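Local structure of teichoic acid biosynthesis protein F (Staphylococcus epidermidis, 3L7I) at residues Gln441-Thr446 and Ser477-Leu482; Leu451-Lys456 and Ala496-Glu501; Thr530-Pro535 and Val578-Met583; Leu612-Asp617 and Gly631-Pro636. The protein is a teichoic acid biosynthesis protein whose modelled part has the GT-B fold, two Rossmann-like domains that each carry a parallel sheet. One frame throughout, in Å; residues are numbered along the deposited sequence.

Contact 1: residues Gln441-Thr446 and Ser477-Leu482; sequences QTWHGT and SRWDYL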
# COMPACT_ATOMS: atom_id res chain seq x y z
N GLN A 441 -21.75 -7.47 -34.38
CA GLN A 441 -22.77 -6.50 -33.99
C GLN A 441 -23.92 -6.51 -34.98
O GLN A 441 -23.72 -6.32 -36.18
CB GLN A 441 -22.18 -5.09 -33.95
CG GLN A 441 -23.17 -4.01 -33.54
CD GLN A 441 -23.85 -4.29 -32.19
OE1 GLN A 441 -25.06 -4.48 -32.14
NE2 GLN A 441 -23.08 -4.32 -31.11
N THR A 442 -25.13 -6.74 -34.48
CA THR A 442 -26.24 -6.89 -35.39
C THR A 442 -26.95 -5.58 -35.46
O THR A 442 -27.68 -5.30 -36.41
CB THR A 442 -27.20 -7.92 -34.86
OG1 THR A 442 -27.79 -7.42 -33.66
CG2 THR A 442 -26.45 -9.19 -34.53
N TRP A 443 -26.70 -4.76 -34.43
CA TRP A 443 -27.53 -3.59 -34.09
C TRP A 443 -29.01 -3.98 -34.11
O TRP A 443 -29.35 -5.15 -34.19
CB TRP A 443 -27.22 -2.37 -34.98
CG TRP A 443 -27.68 -1.07 -34.37
CD1 TRP A 443 -28.61 -0.22 -34.87
CD2 TRP A 443 -27.23 -0.50 -33.13
NE1 TRP A 443 -28.77 0.85 -34.02
CE2 TRP A 443 -27.94 0.70 -32.95
CE3 TRP A 443 -26.31 -0.89 -32.16
CZ2 TRP A 443 -27.76 1.51 -31.84
CZ3 TRP A 443 -26.12 -0.08 -31.05
CH2 TRP A 443 -26.84 1.11 -30.91
N HIS A 444 -29.91 -3.01 -34.02
CA HIS A 444 -31.31 -3.36 -33.86
C HIS A 444 -32.23 -2.45 -34.66
O HIS A 444 -33.23 -1.96 -34.13
CB HIS A 444 -31.68 -3.27 -32.38
CG HIS A 444 -31.24 -1.99 -31.75
ND1 HIS A 444 -30.14 -1.91 -30.94
CD2 HIS A 444 -31.70 -0.73 -31.89
CE1 HIS A 444 -29.96 -0.65 -30.56
NE2 HIS A 444 -30.89 0.08 -31.13
N GLY A 445 -31.91 -2.19 -35.92
CA GLY A 445 -32.88 -1.50 -36.74
C GLY A 445 -32.43 -0.35 -37.61
O GLY A 445 -31.51 0.38 -37.26
N THR A 446 -33.11 -0.20 -38.75
CA THR A 446 -32.85 0.89 -39.66
C THR A 446 -33.12 2.20 -38.95
O THR A 446 -34.20 2.39 -38.40
CB THR A 446 -33.77 0.83 -40.90
OG1 THR A 446 -33.44 -0.31 -41.72
CG2 THR A 446 -33.61 2.09 -41.73
N SER A 477 -15.44 0.76 -32.41
CA SER A 477 -14.13 0.38 -32.91
C SER A 477 -13.84 -1.10 -32.66
O SER A 477 -12.95 -1.68 -33.26
CB SER A 477 -13.02 1.24 -32.30
OG SER A 477 -12.54 0.69 -31.06
N ARG A 478 -14.59 -1.71 -31.75
CA ARG A 478 -14.36 -3.10 -31.38
C ARG A 478 -15.24 -4.07 -32.19
O ARG A 478 -15.04 -5.29 -32.16
CB ARG A 478 -14.63 -3.32 -29.88
CG ARG A 478 -13.99 -2.31 -28.95
CD ARG A 478 -14.18 -2.70 -27.50
NE ARG A 478 -15.59 -2.78 -27.11
CZ ARG A 478 -16.01 -3.34 -25.97
NH1 ARG A 478 -17.31 -3.39 -25.68
NH2 ARG A 478 -15.13 -3.85 -25.12
N TRP A 479 -16.24 -3.53 -32.89
CA TRP A 479 -17.13 -4.34 -33.70
C TRP A 479 -16.38 -4.83 -34.93
O TRP A 479 -15.99 -4.04 -35.78
CB TRP A 479 -18.35 -3.55 -34.18
CG TRP A 479 -19.26 -3.03 -33.12
CD1 TRP A 479 -19.28 -3.34 -31.77
CD2 TRP A 479 -20.33 -2.11 -33.32
NE1 TRP A 479 -20.28 -2.64 -31.14
CE2 TRP A 479 -20.94 -1.89 -32.07
CE3 TRP A 479 -20.83 -1.47 -34.45
CZ2 TRP A 479 -22.01 -1.05 -31.93
CZ3 TRP A 479 -21.89 -0.63 -34.30
CH2 TRP A 479 -22.48 -0.42 -33.05
N ASP A 480 -16.19 -6.14 -35.02
CA ASP A 480 -15.47 -6.73 -36.13
C ASP A 480 -16.41 -6.85 -37.32
O ASP A 480 -16.01 -6.64 -38.46
CB ASP A 480 -14.92 -8.10 -35.72
CG ASP A 480 -13.90 -8.01 -34.58
OD1 ASP A 480 -12.95 -7.19 -34.66
OD2 ASP A 480 -14.04 -8.77 -33.61
N TYR A 481 -17.67 -7.18 -37.03
CA TYR A 481 -18.73 -7.25 -38.04
C TYR A 481 -19.93 -6.42 -37.58
O TYR A 481 -20.25 -6.40 -36.39
CB TYR A 481 -19.15 -8.69 -38.26
CG TYR A 481 -18.11 -9.53 -38.98
CD1 TYR A 481 -17.63 -9.15 -40.24
CD2 TYR A 481 -17.61 -10.69 -38.42
CE1 TYR A 481 -16.69 -9.92 -40.91
CE2 TYR A 481 -16.67 -11.46 -39.08
CZ TYR A 481 -16.22 -11.07 -40.32
OH TYR A 481 -15.28 -11.85 -40.97
N LEU A 482 -20.56 -5.71 -38.51
CA LEU A 482 -21.77 -4.95 -38.27
C LEU A 482 -22.80 -5.27 -39.35
O LEU A 482 -22.52 -5.19 -40.55
CB LEU A 482 -21.47 -3.46 -38.29
CG LEU A 482 -22.71 -2.60 -38.19
CD1 LEU A 482 -23.52 -3.05 -37.00
CD2 LEU A 482 -22.32 -1.17 -38.03
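The W479 ring carries the side chain of Q441 on one face. Q441 CG sits over the centre of the six-membered ring, 3.3 Å from its centroid, as a CH-pi contact. Y439 meets the same indole edge-to-face. The W443 ring has H444 CE1 over one face, near the rim, and G445 O at its edge in plane. The two indoles pass obliquely, with W443 CE3 4.0 Å from W479 CH2.

Q441 reaches the ring because CG is anti to the backbone N and the chain bends at chi2 (55°). Its amide plane is tilted 47° to the indole. Q441 OE1 accepts from W443 N at 2.8 Å, in the carbonyl plane on a lone pair. NE2 is bound by A425 O. W479 NE1 lies near NE2, but both are donors, and NE1 goes to E475 OE2.

The main chains run parallel here, where strands 438-441 and 481-484 are neighbours in the seven-stranded sheet. Q441 N donates to Y481 O at 2.7 Å. L482 CD1 lies 3.6 Å from Q441 CG.

Both ends of the buried Q441 amide are bonded, which would restrict its rotation and keep CG over the indole face.

Contact 2: residues Leu451-Lys456 and Ala496-Glu501; sequences LANDMK and AFWMDE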
# COMPACT_ATOMS: atom_id res chain seq x y z
N LEU A 451 -28.22 9.29 -34.65
CA LEU A 451 -27.54 8.69 -33.48
C LEU A 451 -26.02 8.75 -33.54
O LEU A 451 -25.43 8.86 -34.62
CB LEU A 451 -27.96 7.22 -33.28
CG LEU A 451 -28.10 6.27 -34.48
CD1 LEU A 451 -27.35 6.76 -35.70
CD2 LEU A 451 -27.65 4.90 -34.08
N ALA A 452 -25.39 8.64 -32.38
CA ALA A 452 -23.94 8.53 -32.29
C ALA A 452 -23.23 9.78 -32.85
O ALA A 452 -23.48 10.89 -32.39
CB ALA A 452 -23.46 7.26 -32.97
N ASN A 453 -22.34 9.61 -33.83
CA ASN A 453 -21.60 10.73 -34.39
C ASN A 453 -22.52 11.88 -34.87
O ASN A 453 -22.15 13.07 -34.86
CB ASN A 453 -20.75 10.25 -35.55
CG ASN A 453 -19.47 11.04 -35.70
OD1 ASN A 453 -19.16 11.90 -34.87
ND2 ASN A 453 -18.71 10.75 -36.75
N ASP A 454 -23.72 11.51 -35.27
CA ASP A 454 -24.60 12.39 -36.03
C ASP A 454 -25.47 13.26 -35.15
O ASP A 454 -26.05 14.22 -35.65
CB ASP A 454 -25.45 11.58 -37.01
CG ASP A 454 -24.63 11.01 -38.15
OD1 ASP A 454 -23.41 11.31 -38.18
OD2 ASP A 454 -25.19 10.28 -39.02
N MET A 455 -25.56 12.96 -33.87
CA MET A 455 -26.32 13.83 -32.98
C MET A 455 -25.61 15.16 -32.86
O MET A 455 -24.37 15.21 -32.87
CB MET A 455 -26.48 13.20 -31.62
CG MET A 455 -27.27 11.93 -31.66
SD MET A 455 -27.79 11.44 -30.02
CE MET A 455 -28.60 9.87 -30.40
N LYS A 456 -26.37 16.24 -32.75
CA LYS A 456 -25.76 17.56 -32.64
C LYS A 456 -25.51 17.93 -31.18
O LYS A 456 -24.41 18.37 -30.84
CB LYS A 456 -26.59 18.63 -33.36
CG LYS A 456 -25.76 19.81 -33.91
CD LYS A 456 -24.79 19.39 -35.03
CE LYS A 456 -23.36 19.10 -34.52
NZ LYS A 456 -22.53 20.34 -34.36
N ALA A 496 -22.18 7.44 -38.85
CA ALA A 496 -22.72 7.55 -37.49
C ALA A 496 -21.98 6.67 -36.48
O ALA A 496 -22.01 6.95 -35.27
CB ALA A 496 -24.21 7.22 -37.48
N PHE A 497 -21.34 5.62 -36.98
CA PHE A 497 -20.65 4.68 -36.12
C PHE A 497 -19.15 4.62 -36.38
O PHE A 497 -18.47 3.74 -35.85
CB PHE A 497 -21.23 3.28 -36.29
CG PHE A 497 -22.58 3.09 -35.67
CD1 PHE A 497 -23.49 2.18 -36.23
CD2 PHE A 497 -22.95 3.81 -34.55
CE1 PHE A 497 -24.75 2.00 -35.65
CE2 PHE A 497 -24.20 3.64 -33.98
CZ PHE A 497 -25.10 2.74 -34.52
N TRP A 498 -18.63 5.53 -37.19
CA TRP A 498 -17.22 5.49 -37.55
C TRP A 498 -16.85 4.09 -38.05
O TRP A 498 -15.97 3.44 -37.46
CB TRP A 498 -16.33 5.82 -36.34
CG TRP A 498 -16.64 7.09 -35.55
CD1 TRP A 498 -16.14 8.35 -35.77
CD2 TRP A 498 -17.49 7.21 -34.39
NE1 TRP A 498 -16.65 9.24 -34.86
CE2 TRP A 498 -17.47 8.57 -33.99
CE3 TRP A 498 -18.27 6.30 -33.67
CZ2 TRP A 498 -18.20 9.04 -32.91
CZ3 TRP A 498 -19.00 6.77 -32.58
CH2 TRP A 498 -18.94 8.13 -32.21
N MET A 499 -17.53 3.59 -39.08
CA MET A 499 -17.28 2.22 -39.53
C MET A 499 -16.67 2.18 -40.93
O MET A 499 -16.87 3.09 -41.72
CB MET A 499 -18.59 1.41 -39.54
CG MET A 499 -19.11 1.06 -38.17
SD MET A 499 -18.29 -0.41 -37.53
CE MET A 499 -18.07 -1.28 -39.06
N ASP A 500 -15.92 1.13 -41.23
CA ASP A 500 -15.46 0.92 -42.59
C ASP A 500 -16.54 0.12 -43.30
O ASP A 500 -17.19 -0.71 -42.68
CB ASP A 500 -14.16 0.12 -42.63
CG ASP A 500 -13.06 0.74 -41.77
OD1 ASP A 500 -12.80 1.96 -41.91
OD2 ASP A 500 -12.45 -0.01 -40.98
N GLU A 501 -16.75 0.35 -44.59
CA GLU A 501 -17.72 -0.45 -45.32
C GLU A 501 -17.26 -1.90 -45.32
O GLU A 501 -18.05 -2.83 -45.40
CB GLU A 501 -17.91 0.06 -46.75
CG GLU A 501 -18.88 -0.79 -47.58
CD GLU A 501 -19.56 -0.01 -48.70
OE1 GLU A 501 -18.88 0.80 -49.37
OE2 GLU A 501 -20.79 -0.21 -48.90
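N453 can be followed outward over the indole of W498. Its CB lies over one face of the six-membered ring, 4.2 Å from the centroid. The same atom is 3.9 Å from A496 CA. CG comes next, near W498 NE1 and CE2. OD1 lies outside the rim, beside CZ2 (N453 OD1 to W498 CZ2 3.6 Å). ND2 lies on the pyrrole side close to W498 NE1. These two nitrogens are both donors and make no bond; N453 ND2 is hydrogen-bonded to S495 O. The amide is turned 34° from the plane of the indole.

The backbone of N453 is tied to the same place. Its N-H points almost straight at A496 O (N453 N to A496 O 3.0 Å, 169°), though the position of that oxygen is less certain. A496 is the last residue of helix 487-496, which leads into strand 504-506 of the first Rossmann-like domain of the modelled part. The other partner is a short 3-10 turn at 453-454, in the long loop between strand 438-441 and helix 465-476. The loop therefore docks on the C-terminal end of the helix.

On the apolar side, L451 spreads its two methyls. L451 CD1 touches A496 CB at 3.6 Å. L451 CD2 meets F497 CZ obliquely at 3.4 Å. A452 CB adds a contact with F497 CD2. The F497 ring is also met edge-to-face by W443 and W479. D454 swings its carboxylate past A496, with D454 OD2 3.6 Å from A496 CB, and OD2 is hydrogen-bonded to Y655 OH.

Contact 3: residues Thr530-Pro535 and Val578-Met583; sequences THLNLP and VILLRM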
# COMPACT_ATOMS: atom_id res chain seq x y z
N THR A 530 -53.73 -17.83 -31.19
CA THR A 530 -54.48 -18.41 -30.07
C THR A 530 -53.74 -18.22 -28.75
O THR A 530 -54.36 -18.23 -27.68
CB THR A 530 -54.89 -19.89 -30.29
OG1 THR A 530 -53.73 -20.71 -30.38
CG2 THR A 530 -55.73 -20.04 -31.57
N HIS A 531 -52.42 -18.01 -28.83
CA HIS A 531 -51.65 -17.68 -27.65
C HIS A 531 -52.10 -16.34 -27.07
O HIS A 531 -52.27 -16.21 -25.86
CB HIS A 531 -50.16 -17.67 -27.96
CG HIS A 531 -49.30 -17.32 -26.78
ND1 HIS A 531 -49.14 -18.17 -25.70
CD2 HIS A 531 -48.57 -16.22 -26.50
CE1 HIS A 531 -48.34 -17.60 -24.82
NE2 HIS A 531 -47.98 -16.42 -25.28
N LEU A 532 -52.32 -15.35 -27.94
CA LEU A 532 -52.89 -14.06 -27.52
C LEU A 532 -54.41 -14.06 -27.25
O LEU A 532 -54.97 -13.02 -26.88
CB LEU A 532 -52.55 -12.97 -28.54
CG LEU A 532 -51.06 -12.66 -28.73
CD1 LEU A 532 -50.79 -11.98 -30.06
CD2 LEU A 532 -50.50 -11.84 -27.58
N ASN A 533 -55.06 -15.21 -27.43
CA ASN A 533 -56.51 -15.36 -27.22
C ASN A 533 -57.36 -14.45 -28.08
O ASN A 533 -58.38 -13.93 -27.64
CB ASN A 533 -56.86 -15.19 -25.75
CG ASN A 533 -56.00 -16.05 -24.85
OD1 ASN A 533 -56.17 -17.28 -24.79
ND2 ASN A 533 -55.05 -15.42 -24.15
N LEU A 534 -56.92 -14.27 -29.31
CA LEU A 534 -57.58 -13.39 -30.24
C LEU A 534 -58.82 -14.04 -30.87
O LEU A 534 -58.77 -15.19 -31.31
CB LEU A 534 -56.59 -12.96 -31.32
CG LEU A 534 -55.39 -12.19 -30.77
CD1 LEU A 534 -54.40 -11.85 -31.87
CD2 LEU A 534 -55.89 -10.94 -30.11
N PRO A 535 -59.94 -13.31 -30.89
CA PRO A 535 -61.12 -13.63 -31.69
C PRO A 535 -60.78 -14.15 -33.09
O PRO A 535 -59.72 -13.82 -33.63
CB PRO A 535 -61.81 -12.27 -31.80
CG PRO A 535 -61.50 -11.62 -30.49
CD PRO A 535 -60.16 -12.14 -30.02
N VAL A 578 -59.53 -6.23 -34.07
CA VAL A 578 -59.02 -6.21 -32.73
C VAL A 578 -57.72 -5.39 -32.80
O VAL A 578 -57.00 -5.44 -33.80
CB VAL A 578 -58.83 -7.63 -32.25
CG1 VAL A 578 -57.39 -8.08 -32.44
CG2 VAL A 578 -59.26 -7.73 -30.83
N ILE A 579 -57.42 -4.60 -31.78
CA ILE A 579 -56.21 -3.76 -31.86
C ILE A 579 -55.12 -4.12 -30.82
O ILE A 579 -55.39 -4.17 -29.61
CB ILE A 579 -56.56 -2.26 -31.79
CG1 ILE A 579 -55.34 -1.41 -32.05
CG2 ILE A 579 -57.20 -1.90 -30.45
CD1 ILE A 579 -55.67 0.08 -31.95
N LEU A 580 -53.90 -4.39 -31.29
CA LEU A 580 -52.80 -4.73 -30.37
C LEU A 580 -52.03 -3.49 -29.96
O LEU A 580 -51.48 -2.79 -30.82
CB LEU A 580 -51.85 -5.75 -30.99
CG LEU A 580 -52.50 -6.99 -31.61
CD1 LEU A 580 -51.49 -8.01 -32.06
CD2 LEU A 580 -53.46 -7.58 -30.59
N LEU A 581 -51.99 -3.20 -28.66
CA LEU A 581 -51.28 -2.02 -28.17
C LEU A 581 -49.88 -2.40 -27.67
O LEU A 581 -49.73 -3.08 -26.64
CB LEU A 581 -52.07 -1.34 -27.04
CG LEU A 581 -53.54 -1.03 -27.27
CD1 LEU A 581 -54.17 -0.40 -26.04
CD2 LEU A 581 -53.75 -0.12 -28.48
N ARG A 582 -48.86 -1.96 -28.39
CA ARG A 582 -47.49 -2.18 -27.99
C ARG A 582 -46.87 -0.90 -27.46
O ARG A 582 -46.34 -0.10 -28.23
CB ARG A 582 -46.67 -2.73 -29.16
CG ARG A 582 -45.18 -2.82 -28.87
CD ARG A 582 -44.55 -4.09 -29.40
NE ARG A 582 -44.52 -5.11 -28.37
CZ ARG A 582 -43.42 -5.73 -27.97
NH1 ARG A 582 -42.24 -5.49 -28.56
NH2 ARG A 582 -43.50 -6.64 -27.01
N MET A 583 -46.90 -0.72 -26.15
CA MET A 583 -46.47 0.52 -25.53
C MET A 583 -45.18 0.37 -24.73
O MET A 583 -44.79 -0.73 -24.38
CB MET A 583 -47.55 0.98 -24.56
CG MET A 583 -48.94 0.58 -25.00
SD MET A 583 -49.43 1.68 -26.33
CE MET A 583 -49.83 3.14 -25.36
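T530 OG1 is gripped by one hydrogen bond, with D526 O in its own helix. On the other segment, M583 N is hydrogen-bonded to S604 OG. No hydrogen bond joins 530-535 to 578-583, so the contact itself is apolar.

Helix 522-531 ends in a Schellman motif. N533 has positive phi (59°), with two bonds back into the last turn; that from N533 N to T530 O is weak. L532 points its CB toward the strand from the end of the helix. After the turn at N533, L534 and P535 do so too.

L534 carries most of the contact from its side. Its CG is anti to the carbonyl carbon (chi1 -61°), and the branch methyl CD2 does the touching. L534 CD2 meets V578 CG1 at 4.0 Å, the two side chains crossing at about a right angle. L534 CD2 also reaches L580 CD2 at 4.2 Å, approaching obliquely. L532 CD1 and L580 CD1 meet tip to tip and more loosely, at 4.5 Å. P535 CG is at the same distance, 4.5 Å, from V578 CG2.

V578 and L580 alternate along strand 577-581 with I579, which points the other way. The strand lies in the C-terminal parallel sheet between 539-543 and 600-602. I601 of the latter touches L534, V578 and L580. L612 of helix 609-614 packs on L532 and L580.

Contact 4: residues Leu612-Asp617 and Gly631-Pro636; sequences LFLISD and GILKRP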
# COMPACT_ATOMS: atom_id res chain seq x y z
N LEU A 612 -45.62 -10.53 -33.72
CA LEU A 612 -46.73 -9.60 -33.70
C LEU A 612 -46.95 -8.98 -35.10
O LEU A 612 -48.10 -8.78 -35.53
CB LEU A 612 -46.56 -8.55 -32.60
CG LEU A 612 -46.69 -9.09 -31.17
CD1 LEU A 612 -46.42 -8.01 -30.11
CD2 LEU A 612 -48.05 -9.72 -30.98
N PHE A 613 -45.88 -8.70 -35.83
CA PHE A 613 -46.07 -8.18 -37.19
C PHE A 613 -46.78 -9.20 -38.05
O PHE A 613 -47.74 -8.87 -38.75
CB PHE A 613 -44.75 -7.77 -37.86
CG PHE A 613 -44.05 -6.64 -37.20
CD1 PHE A 613 -44.76 -5.59 -36.64
CD2 PHE A 613 -42.67 -6.61 -37.13
CE1 PHE A 613 -44.12 -4.56 -36.01
CE2 PHE A 613 -42.02 -5.57 -36.51
CZ PHE A 613 -42.75 -4.54 -35.96
N LEU A 614 -46.29 -10.44 -38.02
CA LEU A 614 -46.80 -11.51 -38.88
C LEU A 614 -48.32 -11.59 -38.83
O LEU A 614 -48.98 -11.75 -39.84
CB LEU A 614 -46.21 -12.85 -38.49
CG LEU A 614 -44.85 -13.20 -39.09
CD1 LEU A 614 -44.59 -14.68 -38.93
CD2 LEU A 614 -44.80 -12.81 -40.56
N ILE A 615 -48.89 -11.48 -37.63
CA ILE A 615 -50.33 -11.56 -37.53
C ILE A 615 -51.05 -10.21 -37.67
O ILE A 615 -52.25 -10.13 -37.43
CB ILE A 615 -50.77 -12.27 -36.22
CG1 ILE A 615 -50.47 -11.39 -35.01
CG2 ILE A 615 -50.15 -13.67 -36.12
CD1 ILE A 615 -51.05 -11.91 -33.70
N SER A 616 -50.35 -9.15 -38.09
CA SER A 616 -50.98 -7.83 -38.17
C SER A 616 -51.37 -7.43 -39.58
O SER A 616 -50.53 -7.44 -40.48
CB SER A 616 -50.05 -6.75 -37.62
OG SER A 616 -49.86 -6.87 -36.23
N ASP A 617 -52.64 -7.05 -39.75
CA ASP A 617 -53.16 -6.61 -41.04
C ASP A 617 -52.71 -5.20 -41.40
O ASP A 617 -52.72 -4.83 -42.56
CB ASP A 617 -54.67 -6.72 -41.08
CG ASP A 617 -55.15 -8.16 -41.00
OD1 ASP A 617 -55.02 -8.91 -42.02
OD2 ASP A 617 -55.64 -8.56 -39.92
N GLY A 631 -42.41 -3.24 -42.98
CA GLY A 631 -42.43 -2.99 -44.42
C GLY A 631 -42.07 -4.17 -45.31
O GLY A 631 -42.40 -4.20 -46.49
N ILE A 632 -41.38 -5.16 -44.75
CA ILE A 632 -41.09 -6.33 -45.52
C ILE A 632 -42.39 -7.01 -45.95
O ILE A 632 -42.44 -7.68 -46.99
CB ILE A 632 -40.26 -7.32 -44.72
CG1 ILE A 632 -38.91 -6.69 -44.32
CG2 ILE A 632 -40.08 -8.61 -45.51
CD1 ILE A 632 -38.17 -7.45 -43.21
N LEU A 633 -43.45 -6.82 -45.17
CA LEU A 633 -44.72 -7.50 -45.44
C LEU A 633 -45.57 -6.83 -46.52
O LEU A 633 -46.55 -7.42 -46.99
CB LEU A 633 -45.53 -7.69 -44.14
CG LEU A 633 -44.88 -8.58 -43.07
CD1 LEU A 633 -45.56 -8.40 -41.66
CD2 LEU A 633 -44.85 -10.03 -43.50
N LYS A 634 -45.18 -5.62 -46.93
CA LYS A 634 -45.90 -4.83 -47.95
C LYS A 634 -47.37 -4.66 -47.57
O LYS A 634 -48.27 -4.89 -48.37
CB LYS A 634 -45.77 -5.44 -49.34
CG LYS A 634 -44.35 -5.72 -49.78
CD LYS A 634 -44.27 -6.13 -51.24
CE LYS A 634 -43.09 -7.06 -51.49
NZ LYS A 634 -42.90 -7.35 -52.95
N ARG A 635 -47.60 -4.27 -46.33
CA ARG A 635 -48.94 -4.08 -45.84
C ARG A 635 -49.11 -2.60 -45.51
O ARG A 635 -48.13 -1.87 -45.43
CB ARG A 635 -49.21 -4.98 -44.62
CG ARG A 635 -49.90 -6.29 -44.94
CD ARG A 635 -49.06 -7.53 -44.77
NE ARG A 635 -49.20 -8.08 -43.43
CZ ARG A 635 -49.02 -9.36 -43.09
NH1 ARG A 635 -49.15 -9.71 -41.81
NH2 ARG A 635 -48.70 -10.30 -43.98
N PRO A 636 -50.36 -2.14 -45.34
CA PRO A 636 -50.62 -0.73 -45.05
C PRO A 636 -50.06 -0.29 -43.71
O PRO A 636 -50.26 -0.98 -42.71
CB PRO A 636 -52.15 -0.67 -44.98
CG PRO A 636 -52.62 -1.86 -45.70
CD PRO A 636 -51.60 -2.91 -45.47
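R635 makes three hydrogen bonds to two backbone carbonyls at the end of helix 609-614. R635 NE and NH1 grip S616 O together, side-on, with NH1 at 3.0 Å and NE longer at 3.3 Å. R635 NH1 also donates to L614 O at 2.8 Å. L614 O lies almost in the guanidinium plane but is itself approached from above its carbonyl plane. Bends at chi2 and chi3 bring the group round to this position. Y630 OH is a further partner of S616 O.

The turn that presents these oxygens is fixed from within. S616 OG bonds L612 O at 2.7 Å.

L633 packs beside the arginine. L633 CD1 lies over one guanidinium face, toward the rim, and 3.9 Å from F613 CB. The other methyl, L633 CD2, meets L614 CD2 at 4.0 Å, the two leucines crossing at about a right angle. Farther out, P636 CD rests 3.7 Å from D617 O.

The two segments lead into strands 618-621 and 637-640, parallel neighbours in the C-terminal sheet. D617 OD2 is bound to V540 N and makes no salt bridge with R635. The cation is thus held by neutral carbonyls, and the negative end of the helix dipole would be expected to favour it there.

How the contacts relate
Contacts 1 and 2 belong to the first domain of the modelled part, with its seven-stranded parallel sheet. Contacts 3 and 4 belong to the second, around the six-stranded sheet. Along the chain, the segments of contacts 1 and 2 alternate; contact 3 then closes before contact 4 opens. The centres of contacts 1 and 2 are about 12 Å apart, and L482 packs on M499 between them. Those of contacts 3 and 4 are about 14 Å apart, joined where L534 meets I615. Between the pairs the centres are about 25 to 37 Å apart and nothing touches. Contacts 1 and 3 involve sheet strands; contacts 2 and 4 join loops and helix ends. Each pair stays within one GT-B domain.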